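Local atomic coordinates of aryl acylamidase (bacterium CSBL00001, PDB entry 4YJ6), a protein that probably hydrolyses the amide bond of N-acylated arylamines, as an aryl acylamidase of the amidase signature family. Residues 275-278 against 279-282; 312-315 against 316-319; 416-420 against 421-425. One frame throughout, in Å; residues are numbered along the deposited sequence.

Three local contacts, in series along the chain, lie on one side of the molecule, their centres each about 22 to 23 Å from the centre of the chain. Contact 1 lies in the loop between strand 270-273 of the eight-stranded mixed sheet and helix 284-299. Contact 2 follows strand 303-306, an outermost strand of that sheet, and opens helix 315-339. Contact 3 is the small hairpin of strands 418-419 and 422-423. Their centres are about 11 Å (1-2), 12 Å (1-3) and 13 Å (2-3) apart. Q315 joins contact 2 to the hairpin through E422 and E423, N420 reaches V282 of contact 1, and V279 packs on M318, so loop, helix start and hairpin pack together.

Contact 1 of 3, residues 275-278 against 279-282; sequences LNYG and VFPV
The carbonyl oxygen of N276 receives two backbone N-H groups as the chain turns back through G278: F280 N at 3.0 Å, nearly straight (166°) and in the carbonyl plane, and V279 N at 3.2 Å, well above that plane. Within its own segment N276 has CG set between the backbone N and the carbonyl carbon (chi1 57°), from where OD1 reaches forward to accept G278 N at 2.8 Å, from above the amide plane, an Asx turn. The other end of this amide, ND2, gives a hydrogen to a water that in turn donates to F280 O and accepts from V282 N, tying the amide to the outgoing chain. V282 CG2 rests 3.6 Å from N276 CB and close to L275 O. The rings of Y277 and F280 meet obliquely, planes 70° apart, with Y277 CD2 3.8 Å from F280 CE1; N276 O lies at the edge of the F280 ring, 3.2 Å from CD1. M432 touches both aromatic side chains, and M318 of helix 315-339 also packs on F280. Positive phi by itself favours glycine at G278 and is less usual at Y277; together the two make a type I' turn from N276 to V279. One asparagine thus serves the loop three ways, through main-chain oxygen, amide oxygen and amide nitrogen, while the aromatic pair faces the protein interior.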
ATOM      1  N   LEU A 275     -17.328  11.568   6.867  1.00 12.86           N
ATOM      2  CA  LEU A 275     -17.012  10.474   7.775  1.00 12.19           C
ATOM      3  C   LEU A 275     -17.359   9.093   7.226  1.00 12.89           C
ATOM      4  O   LEU A 275     -17.025   8.092   7.836  1.00 14.26           O
ATOM      5  CB  LEU A 275     -17.681  10.713   9.146  1.00 15.52           C
ATOM      6  CG  LEU A 275     -17.260  12.058   9.751  1.00 16.55           C
ATOM      7  CD1 LEU A 275     -18.035  12.305  11.055  1.00 19.09           C
ATOM      8  CD2 LEU A 275     -15.739  12.143   9.993  1.00 17.26           C
ATOM      9  N   ASN A 276     -18.022   9.019   6.069  1.00 13.10           N
ATOM     10  CA  ASN A 276     -18.422   7.733   5.529  1.00 14.29           C
ATOM     11  C   ASN A 276     -18.762   7.784   4.048  1.00 14.12           C
ATOM     12  O   ASN A 276     -19.327   6.827   3.511  1.00 13.17           O
ATOM     13  CB  ASN A 276     -19.658   7.217   6.306  1.00 16.10           C
ATOM     14  CG  ASN A 276     -20.821   8.188   6.265  1.00 19.85           C
ATOM     15  OD1 ASN A 276     -20.827   9.187   5.532  1.00 14.75           O
ATOM     16  ND2 ASN A 276     -21.815   7.933   7.140  1.00 31.01           N
ATOM     17  N   TYR A 277     -18.348   8.870   3.374  1.00 13.96           N
ATOM     18  CA  TYR A 277     -18.670   9.102   1.961  1.00 13.98           C
ATOM     19  C   TYR A 277     -20.156   8.986   1.678  1.00 16.34           C
ATOM     20  O   TYR A 277     -20.564   8.768   0.529  1.00 15.20           O
ATOM     21  CB  TYR A 277     -17.902   8.123   1.043  1.00 12.02           C
ATOM     22  CG  TYR A 277     -16.388   8.168   1.136  1.00 12.24           C
ATOM     23  CD1 TYR A 277     -15.635   9.049   0.331  1.00 14.30           C
ATOM     24  CD2 TYR A 277     -15.700   7.318   1.957  1.00 13.01           C
ATOM     25  CE1 TYR A 277     -14.221   9.061   0.364  1.00 14.16           C
ATOM     26  CE2 TYR A 277     -14.267   7.303   1.984  1.00 14.26           C
ATOM     27  CZ  TYR A 277     -13.539   8.190   1.191  1.00 14.78           C
ATOM     28  OH  TYR A 277     -12.139   8.169   1.236  1.00 12.40           O
ATOM     29  N   GLY A 278     -20.965   9.184   2.725  1.00 14.52           N
ATOM     30  CA  GLY A 278     -22.413   9.133   2.600  1.00 19.28           C
ATOM     31  C   GLY A 278     -23.019   7.767   2.363  1.00 19.71           C
ATOM     32  O   GLY A 278     -24.250   7.652   2.287  1.00 22.26           O
ATOM     33  N   VAL A 279     -22.192   6.732   2.203  1.00 13.97           N
ATOM     34  CA  VAL A 279     -22.706   5.415   1.825  1.00 13.13           C
ATOM     35  C   VAL A 279     -22.164   4.243   2.649  1.00 14.78           C
ATOM     36  O   VAL A 279     -22.748   3.172   2.584  1.00 16.04           O
ATOM     37  CB  VAL A 279     -22.430   5.069   0.331  1.00 14.95           C
ATOM     38  CG1 VAL A 279     -23.173   6.041  -0.579  1.00 16.46           C
ATOM     39  CG2 VAL A 279     -20.941   5.143   0.034  1.00 16.97           C
ATOM     40  N   PHE A 280     -21.063   4.415   3.396  1.00 14.58           N
ATOM     41  CA  PHE A 280     -20.512   3.268   4.158  1.00 14.21           C
ATOM     42  C   PHE A 280     -20.938   3.291   5.621  1.00 12.72           C
ATOM     43  O   PHE A 280     -21.052   4.362   6.214  1.00 14.80           O
ATOM     44  CB  PHE A 280     -18.983   3.288   4.197  1.00 14.16           C
ATOM     45  CG  PHE A 280     -18.318   3.121   2.847  1.00 14.31           C
ATOM     46  CD1 PHE A 280     -17.990   4.245   2.083  1.00 14.62           C
ATOM     47  CD2 PHE A 280     -18.022   1.857   2.358  1.00 14.21           C
ATOM     48  CE1 PHE A 280     -17.362   4.105   0.851  1.00 14.70           C
ATOM     49  CE2 PHE A 280     -17.398   1.687   1.110  1.00 14.21           C
ATOM     50  CZ  PHE A 280     -17.054   2.818   0.367  1.00 13.42           C
ATOM     51  N   PRO A 281     -21.124   2.088   6.207  1.00 13.65           N
ATOM     52  CA  PRO A 281     -21.255   2.000   7.667  1.00 15.44           C
ATOM     53  C   PRO A 281     -19.877   2.085   8.302  1.00 16.09           C
ATOM     54  O   PRO A 281     -19.017   1.304   7.917  1.00 16.15           O
ATOM     55  CB  PRO A 281     -21.891   0.633   7.870  1.00 16.87           C
ATOM     56  CG  PRO A 281     -21.342  -0.213   6.705  1.00 17.00           C
ATOM     57  CD  PRO A 281     -21.278   0.785   5.542  1.00 16.12           C
ATOM     58  N   VAL A 282     -19.649   3.038   9.201  1.00 14.60           N
ATOM     59  CA  VAL A 282     -18.312   3.237   9.754  1.00 15.15           C
ATOM     60  C   VAL A 282     -18.383   3.185  11.260  1.00 14.73           C
ATOM     61  O   VAL A 282     -19.251   3.835  11.858  1.00 15.21           O
ATOM     62  CB  VAL A 282     -17.744   4.613   9.333  1.00 16.46           C
ATOM     63  CG1 VAL A 282     -16.373   4.878   9.977  1.00 14.14           C
ATOM     64  CG2 VAL A 282     -17.665   4.651   7.796  1.00 13.41           C
TER
HETATM   65  O   HOH W   1     -21.629   5.329   8.917  1.00 25.24           O

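Contact 2 of 3, residues 312-315 against 316-319; sequences PYSQ and KQMS
S314 and Q317 form a capping box at the start of helix 315-339. S314 OG accepts Q317 N at 3.0 Å, and Q317 OE1 accepts S314 N at 2.8 Å, nearly straight (167°), in the carbonyl plane and on a lone pair. The Q317 chain, extended beyond CG, carries its amide back past OG to reach this N-H. With an alanine here in place of S314, OG is gone, and Q317 N would probably lose its capping acceptor, leaving the first turn less firmly closed. Backbone bonds then take over, M318 N to S314 O at 3.1 Å and S319 N to Q315 O at 2.9 Å. The apolar contact is Y313 CB with CG of M318, a selenomethionine, at 3.9 Å. The Y313 and Q317 side chains cross at about a right angle, OE1 near CD2 and oblique to the ring. A water donates to both Q315 OE1 and S319 OG, while Q315 NE2 donates to E422 OE2 and the backbone E423 O, and K316 NZ makes a salt bridge with D320. Y313 packs on L376, L377 and T380 of helix 368-389, and M318 reaches Y434 and L435 of helix 434-439, so the helix start packs on both helices.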
ATOM      1  N   PRO A 312     -24.720   7.804  -5.804  1.00 15.42           N
ATOM      2  CA  PRO A 312     -26.091   7.256  -5.868  1.00 16.17           C
ATOM      3  C   PRO A 312     -26.168   5.735  -5.853  1.00 19.93           C
ATOM      4  O   PRO A 312     -27.264   5.153  -5.874  1.00 19.89           O
ATOM      5  CB  PRO A 312     -26.608   7.791  -7.194  1.00 18.93           C
ATOM      6  CG  PRO A 312     -25.355   7.788  -8.060  1.00 17.38           C
ATOM      7  CD  PRO A 312     -24.244   8.243  -7.129  1.00 15.80           C
ATOM      8  N   TYR A 313     -25.012   5.096  -5.786  1.00 15.81           N
ATOM      9  CA  TYR A 313     -24.933   3.645  -5.671  1.00 14.94           C
ATOM     10  C   TYR A 313     -24.803   3.255  -4.202  1.00 16.17           C
ATOM     11  O   TYR A 313     -24.281   4.016  -3.405  1.00 18.80           O
ATOM     12  CB  TYR A 313     -23.693   3.132  -6.446  1.00 15.72           C
ATOM     13  CG  TYR A 313     -23.878   3.212  -7.952  1.00 15.94           C
ATOM     14  CD1 TYR A 313     -23.449   4.333  -8.691  1.00 17.50           C
ATOM     15  CD2 TYR A 313     -24.459   2.149  -8.645  1.00 19.64           C
ATOM     16  CE1 TYR A 313     -23.627   4.388 -10.094  1.00 15.40           C
ATOM     17  CE2 TYR A 313     -24.623   2.185 -10.046  1.00 20.32           C
ATOM     18  CZ  TYR A 313     -24.203   3.307 -10.756  1.00 19.57           C
ATOM     19  OH  TYR A 313     -24.407   3.314 -12.136  1.00 18.69           O
ATOM     20  N   SER A 314     -25.257   2.058  -3.840  1.00 14.86           N
ATOM     21  CA  SER A 314     -25.007   1.554  -2.499  1.00 17.45           C
ATOM     22  C   SER A 314     -23.567   1.055  -2.390  1.00 15.34           C
ATOM     23  O   SER A 314     -22.924   0.728  -3.388  1.00 13.00           O
ATOM     24  CB  SER A 314     -25.936   0.381  -2.164  1.00 15.91           C
ATOM     25  OG  SER A 314     -25.579  -0.738  -2.945  1.00 14.79           O
ATOM     26  N   GLN A 315     -23.067   0.973  -1.169  1.00 14.30           N
ATOM     27  CA  GLN A 315     -21.721   0.420  -0.990  1.00 13.45           C
ATOM     28  C   GLN A 315     -21.587  -1.051  -1.451  1.00 12.20           C
ATOM     29  O   GLN A 315     -20.540  -1.436  -1.961  1.00 12.35           O
ATOM     30  CB  GLN A 315     -21.243   0.631   0.436  1.00 12.66           C
ATOM     31  CG  GLN A 315     -22.155   0.032   1.519  1.00 15.15           C
ATOM     32  CD  GLN A 315     -21.724  -1.372   1.917  1.00 15.76           C
ATOM     33  OE1 GLN A 315     -20.783  -1.914   1.372  1.00 15.03           O
ATOM     34  NE2 GLN A 315     -22.411  -1.954   2.895  1.00 15.99           N
ATOM     35  N   LYS A 316     -22.631  -1.868  -1.317  1.00 13.84           N
ATOM     36  CA  LYS A 316     -22.592  -3.208  -1.900  1.00 13.55           C
ATOM     37  C   LYS A 316     -22.494  -3.168  -3.405  1.00 12.56           C
ATOM     38  O   LYS A 316     -21.765  -3.956  -3.987  1.00 13.03           O
ATOM     39  CB  LYS A 316     -23.830  -4.049  -1.502  1.00 14.49           C
ATOM     40  CG  LYS A 316     -23.795  -5.436  -2.166  1.00 20.62           C
ATOM     41  CD  LYS A 316     -24.919  -6.345  -1.646  1.00 25.63           C
ATOM     42  CE  LYS A 316     -24.591  -7.840  -1.890  1.00 29.41           C
ATOM     43  NZ  LYS A 316     -24.527  -8.258  -3.335  1.00 25.57           N
ATOM     44  N   GLN A 317     -23.227  -2.269  -4.059  1.00 13.46           N
ATOM     45  CA  GLN A 317     -23.130  -2.192  -5.512  1.00 15.39           C
ATOM     46  C   GLN A 317     -21.699  -1.857  -5.929  1.00 13.23           C
ATOM     47  O   GLN A 317     -21.188  -2.420  -6.881  1.00 12.85           O
ATOM     48  CB  GLN A 317     -24.069  -1.121  -6.042  1.00 17.36           C
ATOM     49  CG  GLN A 317     -25.529  -1.615  -6.071  1.00 17.40           C
ATOM     50  CD  GLN A 317     -26.489  -0.498  -6.485  1.00 20.05           C
ATOM     51  OE1 GLN A 317     -26.433   0.614  -5.972  1.00 17.95           O
ATOM     52  NE2 GLN A 317     -27.371  -0.802  -7.428  1.00 26.16           N
HETATM   53  N   MSE A 318     -21.067  -0.937  -5.206  1.00 12.74           N
HETATM   54  CA  MSE A 318     -19.705  -0.542  -5.553  1.00 12.18           C
HETATM   55  C   MSE A 318     -18.682  -1.643  -5.287  1.00 13.16           C
HETATM   56  O   MSE A 318     -17.805  -1.884  -6.123  1.00 12.48           O
HETATM   57  CB  MSE A 318     -19.342   0.720  -4.787  1.00 13.71           C
HETATM   58  CG  MSE A 318     -20.231   1.834  -5.198  1.00 12.75           C
HETATM   59 SE   MSE A 318     -19.397   3.478  -4.631  1.00 31.36          SE
HETATM   60  CE  MSE A 318     -19.528   3.237  -2.673  1.00 14.08           C
ATOM     61  N   SER A 319     -18.752  -2.299  -4.127  1.00 12.72           N
ATOM     62  CA  SER A 319     -17.799  -3.363  -3.862  1.00 12.36           C
ATOM     63  C   SER A 319     -17.971  -4.538  -4.816  1.00 14.69           C
ATOM     64  O   SER A 319     -16.970  -5.154  -5.228  1.00 11.80           O
ATOM     65  CB  SER A 319     -17.832  -3.849  -2.397  1.00 14.56           C
ATOM     66  OG  SER A 319     -19.067  -4.502  -2.079  1.00 14.76           O
TER
HETATM   67  O   HOH W   2     -20.100  -4.469   0.537  1.00 13.64           O

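Contact 3 of 3, residues 416-420 against 421-425; sequences PSQIN and GEEID
I419 and E422 form the antiparallel hydrogen-bonded pair of a tight hairpin, closed by a type I' turn through N420 and G421. E422 N gives its hydrogen to I419 O at 2.9 Å, from well above the carbonyl plane, and I419 N gives its own to E422 O at 2.9 Å, only 15° from the plane. One step out, Q418 faces E423 in the non-hydrogen-bonded pair, where Q418 CA makes a CH...O contact of 3.1 Å to E422 O. Beyond it I424 N donates to S417 O at 2.9 Å, and this oxygen also receives a CH...O contact from E423 CA. P416 O, by contrast, is buried against I424 CG2 at 3.6 Å and has no polar partner in the model. The modelled approach of the Q418 and E423 side chains is doubtful. A water donates to E423 OE1 at 2.7 Å and, weakly, to Q418 OE1. The I419 and I424 side chains cross at a slant, CG1 to CG2 at 4.1 Å. Polar groups find partners beyond the hairpin: N420 ND2 donates to V282 O, and D425 OD1 accepts from L427 N and I428 N. E422 has CG opposite its backbone N (chi1 177°) and runs on extended, which carries the carboxylate away from the partner strand to Q315. The hairpin is therefore held by three main-chain bonds, while N420 and E422 fasten it to the adjoining loop and helix; the E422 carboxylate, met by a neutral amide, probably keeps its charge.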
ATOM      1  N   PRO A 416     -14.676  -7.850   8.728  1.00 16.94           N
ATOM      2  CA  PRO A 416     -16.022  -8.118   9.269  1.00 18.85           C
ATOM      3  C   PRO A 416     -17.054  -8.242   8.141  1.00 20.36           C
ATOM      4  O   PRO A 416     -16.857  -7.666   7.075  1.00 16.71           O
ATOM      5  CB  PRO A 416     -16.282  -6.884  10.123  1.00 18.93           C
ATOM      6  CG  PRO A 416     -15.600  -5.774   9.329  1.00 19.15           C
ATOM      7  CD  PRO A 416     -14.291  -6.428   8.878  1.00 14.63           C
ATOM      8  N   SER A 417     -18.131  -9.002   8.354  1.00 17.40           N
ATOM      9  CA  SER A 417     -19.200  -9.121   7.356  1.00 18.53           C
ATOM     10  C   SER A 417     -20.353  -8.173   7.676  1.00 16.45           C
ATOM     11  O   SER A 417     -21.303  -8.067   6.916  1.00 16.76           O
ATOM     12  CB  SER A 417     -19.737 -10.551   7.300  1.00 20.87           C
ATOM     13  OG  SER A 417     -18.790 -11.420   6.696  1.00 26.56           O
ATOM     14  N   GLN A 418     -20.265  -7.517   8.819  1.00 16.96           N
ATOM     15  CA  GLN A 418     -21.199  -6.454   9.172  1.00 19.15           C
ATOM     16  C   GLN A 418     -20.491  -5.376   9.947  1.00 17.77           C
ATOM     17  O   GLN A 418     -19.596  -5.671  10.735  1.00 19.08           O
ATOM     18  CB  GLN A 418     -22.333  -7.015  10.058  1.00 20.52           C
ATOM     19  CG  GLN A 418     -23.245  -7.952   9.284  1.00 29.22           C
ATOM     20  CD  GLN A 418     -23.326  -9.351   9.881  1.00 36.16           C
ATOM     21  OE1 GLN A 418     -22.717 -10.313   9.363  1.00 35.90           O
ATOM     22  NE2 GLN A 418     -24.119  -9.484  10.961  1.00 40.85           N
ATOM     23  N   ILE A 419     -20.907  -4.127   9.744  1.00 16.27           N
ATOM     24  CA  ILE A 419     -20.522  -3.011  10.604  1.00 15.67           C
ATOM     25  C   ILE A 419     -21.793  -2.247  10.970  1.00 17.71           C
ATOM     26  O   ILE A 419     -22.609  -1.921  10.099  1.00 17.53           O
ATOM     27  CB  ILE A 419     -19.557  -2.062   9.877  1.00 15.81           C
ATOM     28  CG1 ILE A 419     -18.247  -2.829   9.580  1.00 14.69           C
ATOM     29  CG2 ILE A 419     -19.245  -0.838  10.700  1.00 16.94           C
ATOM     30  CD1 ILE A 419     -17.245  -1.995   8.683  1.00 17.56           C
ATOM     31  N   ASN A 420     -21.953  -1.973  12.257  1.00 18.65           N
ATOM     32  CA  ASN A 420     -23.161  -1.286  12.746  1.00 20.71           C
ATOM     33  C   ASN A 420     -24.437  -2.010  12.273  1.00 20.46           C
ATOM     34  O   ASN A 420     -25.436  -1.379  11.957  1.00 21.67           O
ATOM     35  CB  ASN A 420     -23.187   0.178  12.285  1.00 20.37           C
ATOM     36  CG  ASN A 420     -22.004   0.977  12.828  1.00 21.36           C
ATOM     37  OD1 ASN A 420     -21.404   0.598  13.837  1.00 26.03           O
ATOM     38  ND2 ASN A 420     -21.659   2.075  12.157  1.00 20.00           N
ATOM     39  N   GLY A 421     -24.384  -3.332  12.216  1.00 23.65           N
ATOM     40  CA  GLY A 421     -25.532  -4.132  11.806  1.00 24.40           C
ATOM     41  C   GLY A 421     -25.818  -4.155  10.315  1.00 24.57           C
ATOM     42  O   GLY A 421     -26.795  -4.783   9.872  1.00 24.12           O
ATOM     43  N   GLU A 422     -24.979  -3.479   9.521  1.00 19.95           N
ATOM     44  CA  GLU A 422     -25.181  -3.411   8.080  1.00 18.14           C
ATOM     45  C   GLU A 422     -24.216  -4.379   7.403  1.00 18.71           C
ATOM     46  O   GLU A 422     -23.038  -4.381   7.746  1.00 17.22           O
ATOM     47  CB  GLU A 422     -24.881  -1.993   7.584  1.00 19.33           C
ATOM     48  CG  GLU A 422     -25.010  -1.873   6.099  1.00 20.30           C
ATOM     49  CD  GLU A 422     -24.834  -0.451   5.555  1.00 23.64           C
ATOM     50  OE1 GLU A 422     -25.224   0.545   6.229  1.00 21.97           O
ATOM     51  OE2 GLU A 422     -24.356  -0.356   4.390  1.00 20.96           O
ATOM     52  N   GLU A 423     -24.717  -5.196   6.478  1.00 15.13           N
ATOM     53  CA  GLU A 423     -23.886  -6.173   5.784  1.00 16.33           C
ATOM     54  C   GLU A 423     -22.852  -5.423   4.960  1.00 16.17           C
ATOM     55  O   GLU A 423     -23.168  -4.418   4.327  1.00 15.05           O
ATOM     56  CB  GLU A 423     -24.715  -7.048   4.836  1.00 20.14           C
ATOM     57  CG  GLU A 423     -25.535  -8.149   5.525  1.00 27.60           C
ATOM     58  CD  GLU A 423     -24.642  -9.170   6.227  1.00 26.06           C
ATOM     59  OE1 GLU A 423     -23.848  -9.887   5.550  1.00 26.86           O
ATOM     60  OE2 GLU A 423     -24.713  -9.206   7.470  1.00 31.24           O
ATOM     61  N   ILE A 424     -21.654  -5.983   4.915  1.00 14.92           N
ATOM     62  CA  ILE A 424     -20.580  -5.372   4.133  1.00 14.62           C
ATOM     63  C   ILE A 424     -19.691  -6.506   3.653  1.00 15.45           C
ATOM     64  O   ILE A 424     -19.534  -7.536   4.348  1.00 14.79           O
ATOM     65  CB  ILE A 424     -19.821  -4.321   4.967  1.00 13.41           C
ATOM     66  CG1 ILE A 424     -18.916  -3.451   4.076  1.00 13.88           C
ATOM     67  CG2 ILE A 424     -18.998  -4.935   6.117  1.00 14.76           C
ATOM     68  CD1 ILE A 424     -18.595  -2.103   4.764  1.00 16.12           C
ATOM     69  N   ASP A 425     -19.137  -6.352   2.448  1.00 13.61           N
ATOM     70  CA  ASP A 425     -18.267  -7.380   1.888  1.00 13.09           C
ATOM     71  C   ASP A 425     -16.992  -7.525   2.752  1.00 14.95           C
ATOM     72  O   ASP A 425     -16.278  -6.550   3.023  1.00 14.91           O
ATOM     73  CB  ASP A 425     -17.894  -6.996   0.457  1.00 13.77           C
ATOM     74  CG  ASP A 425     -17.058  -8.063  -0.228  1.00 16.01           C
ATOM     75  OD1 ASP A 425     -15.864  -8.142   0.075  1.00 16.43           O
ATOM     76  OD2 ASP A 425     -17.595  -8.817  -1.058  1.00 17.31           O
TER
HETATM   77  O   HOH W   3     -23.157 -12.232   6.642  1.00 30.23           O